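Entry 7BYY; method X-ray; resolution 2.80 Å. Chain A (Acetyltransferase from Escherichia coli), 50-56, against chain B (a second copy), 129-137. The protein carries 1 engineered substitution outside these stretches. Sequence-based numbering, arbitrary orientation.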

# COMPACT_ATOMS: atom_id res chain seq x y z
N ARG A 50 2.37 -13.75 -9.39
CA ARG A 50 1.11 -14.32 -9.83
C ARG A 50 0.12 -14.39 -8.67
O ARG A 50 -1.04 -13.98 -8.81
N ASN A 51 0.57 -14.88 -7.52
CA ASN A 51 -0.22 -14.79 -6.30
C ASN A 51 -0.43 -13.34 -5.87
O ASN A 51 -1.31 -13.08 -5.04
N SER A 52 0.33 -12.41 -6.44
CA SER A 52 0.41 -11.03 -5.96
C SER A 52 0.92 -11.00 -4.52
O SER A 52 0.41 -10.27 -3.67
N ASP A 53 1.93 -11.83 -4.25
CA ASP A 53 2.68 -11.73 -3.01
C ASP A 53 3.57 -10.50 -2.98
O ASP A 53 3.96 -10.06 -1.90
N CYS A 54 3.90 -9.95 -4.15
CA CYS A 54 4.78 -8.79 -4.26
C CYS A 54 4.66 -8.24 -5.67
O CYS A 54 4.11 -8.89 -6.57
N ALA A 55 5.18 -7.03 -5.86
CA ALA A 55 5.41 -6.47 -7.18
C ALA A 55 6.90 -6.44 -7.45
O ALA A 55 7.72 -6.36 -6.53
N ALA A 56 7.26 -6.49 -8.73
CA ALA A 56 8.66 -6.58 -9.14
C ALA A 56 8.98 -5.51 -10.16
O ALA A 56 8.20 -5.25 -11.08
N ILE B 129 -5.14 0.84 -6.38
CA ILE B 129 -4.01 0.56 -5.50
C ILE B 129 -3.40 -0.79 -5.83
O ILE B 129 -2.17 -0.94 -5.87
N HIS B 130 -4.25 -1.79 -6.08
CA HIS B 130 -3.76 -3.15 -6.33
C HIS B 130 -2.90 -3.21 -7.58
O HIS B 130 -1.98 -4.04 -7.66
N GLN B 131 -3.17 -2.35 -8.57
CA GLN B 131 -2.39 -2.33 -9.80
C GLN B 131 -1.03 -1.65 -9.64
O GLN B 131 -0.20 -1.74 -10.55
N ALA B 132 -0.79 -0.99 -8.51
CA ALA B 132 0.52 -0.42 -8.21
C ALA B 132 1.22 -1.12 -7.06
O ALA B 132 2.44 -1.26 -7.08
N LEU B 133 0.46 -1.56 -6.05
CA LEU B 133 1.00 -2.27 -4.89
C LEU B 133 0.09 -3.46 -4.62
O LEU B 133 -1.00 -3.29 -4.06
N PRO B 134 0.49 -4.66 -5.03
CA PRO B 134 -0.38 -5.83 -4.87
C PRO B 134 -0.76 -6.08 -3.42
O PRO B 134 0.10 -6.12 -2.53
N ILE B 135 -2.06 -6.25 -3.19
CA ILE B 135 -2.61 -6.52 -1.87
C ILE B 135 -3.43 -7.80 -1.94
O ILE B 135 -3.81 -8.27 -3.02
N LYS B 136 -3.70 -8.37 -0.77
CA LYS B 136 -4.45 -9.62 -0.67
C LYS B 136 -5.93 -9.41 -0.44
O LYS B 136 -6.71 -10.36 -0.59
N GLY B 137 -6.35 -8.21 -0.07
CA GLY B 137 -7.75 -7.94 0.18
C GLY B 137 -7.90 -6.71 1.05
O GLY B 137 -6.96 -5.93 1.23

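The contact pairs a helix exit on chain A with a proline-centred loop on chain B, and one long lysine supplies the positive charge, matched by Asp53(A). Arg50(A) stays out of reach. At Asn51(A), chi1 t, CA-to-CB runs sideways, yet the end of the side chain comes nearer to Lys136(B); OD1 lies 2.3 Å from NZ, too close to be relied on, so the lysine tip is less surely placed. NZ of Lys136(B) gives a weak hydrogen bond to the backbone O of Asn51(A), at 3.3 Å.

Ser52(A), with positive phi just after the helix, points toward chain B. Its p rotamer lets OG make a very short 2.5 Å hydrogen bond to O of Asn51(A), while its CB packs 3.7 Å from CB of Pro134(B). OG also sits at the edge of the His130(B) ring, whose ND1 accepts a hydrogen bond from N of Ile135(B) at 3.1 Å, tying the helix residue His130(B) to the loop at Ile135(B).

Asp53(A) directs CA-to-CB away, but its m rotamer brings OD1 within 2.6 Å of Lys136(B) NZ, a salt bridge reached by a lysine chain set m, m, t, t. Cys54(A), chi1 p, turns away, and its backbone O merely lies 3.8 Å from CG of Pro134(B). Ala55(A) points back in, its CB 3.5 Å from CD of Pro134(B): a small methyl against the puckered proline ring.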

# COMPACT_ATOMS: atom_id res chain seq x y z
CB ARG A 50 1.33 -15.71 -10.43
CG ARG A 50 1.32 -15.74 -11.94
CD ARG A 50 1.03 -17.13 -12.47
NE ARG A 50 2.25 -17.90 -12.70
CZ ARG A 50 2.86 -18.01 -13.88
NH1 ARG A 50 2.35 -17.39 -14.95
NH2 ARG A 50 3.96 -18.73 -14.00
CB ASN A 51 0.48 -15.57 -5.18
CG ASN A 51 -0.43 -15.86 -4.00
OD1 ASN A 51 -0.90 -14.94 -3.32
ND2 ASN A 51 -0.69 -17.14 -3.75
CB SER A 52 -0.93 -10.30 -6.09
OG SER A 52 -1.83 -10.66 -5.06
CB ASP A 53 3.55 -12.98 -2.81
CG ASP A 53 2.74 -14.23 -2.54
OD1 ASP A 53 1.94 -14.23 -1.58
OD2 ASP A 53 2.91 -15.21 -3.30
CB CYS A 54 6.23 -9.15 -3.95
SG CYS A 54 7.01 -10.28 -5.15
CB ALA A 55 4.83 -5.06 -7.30
CB ALA A 56 8.98 -7.96 -9.72
CB ILE B 129 -4.46 0.63 -4.02
CG1 ILE B 129 -4.96 2.03 -3.67
CG2 ILE B 129 -3.32 0.22 -3.10
CD1 ILE B 129 -5.51 2.15 -2.27
CB HIS B 130 -4.94 -4.11 -6.44
CG HIS B 130 -4.55 -5.54 -6.64
ND1 HIS B 130 -3.99 -6.30 -5.64
CD2 HIS B 130 -4.64 -6.35 -7.72
CE1 HIS B 130 -3.75 -7.52 -6.10
NE2 HIS B 130 -4.14 -7.57 -7.36
CB GLN B 131 -3.19 -1.66 -10.91
CG GLN B 131 -4.52 -2.35 -11.18
CD GLN B 131 -5.29 -1.75 -12.34
OE1 GLN B 131 -4.94 -0.69 -12.86
NE2 GLN B 131 -6.36 -2.43 -12.75
CB ALA B 132 0.40 1.07 -7.88
CB LEU B 133 1.10 -1.35 -3.68
CG LEU B 133 1.79 -1.93 -2.45
CD1 LEU B 133 3.20 -2.37 -2.80
CD2 LEU B 133 1.80 -0.92 -1.32
CB PRO B 134 0.46 -6.98 -5.44
CG PRO B 134 1.35 -6.31 -6.43
CD PRO B 134 1.68 -4.96 -5.84
CB ILE B 135 -3.47 -5.35 -1.36
CG1 ILE B 135 -4.42 -4.89 -2.47
CG2 ILE B 135 -2.59 -4.21 -0.88
CD1 ILE B 135 -5.27 -3.71 -2.09
CB LYS B 136 -3.87 -10.49 0.44
CG LYS B 136 -2.40 -10.79 0.29
CD LYS B 136 -2.15 -11.86 -0.76
CE LYS B 136 -0.68 -12.23 -0.81
NZ LYS B 136 -0.40 -13.19 -1.90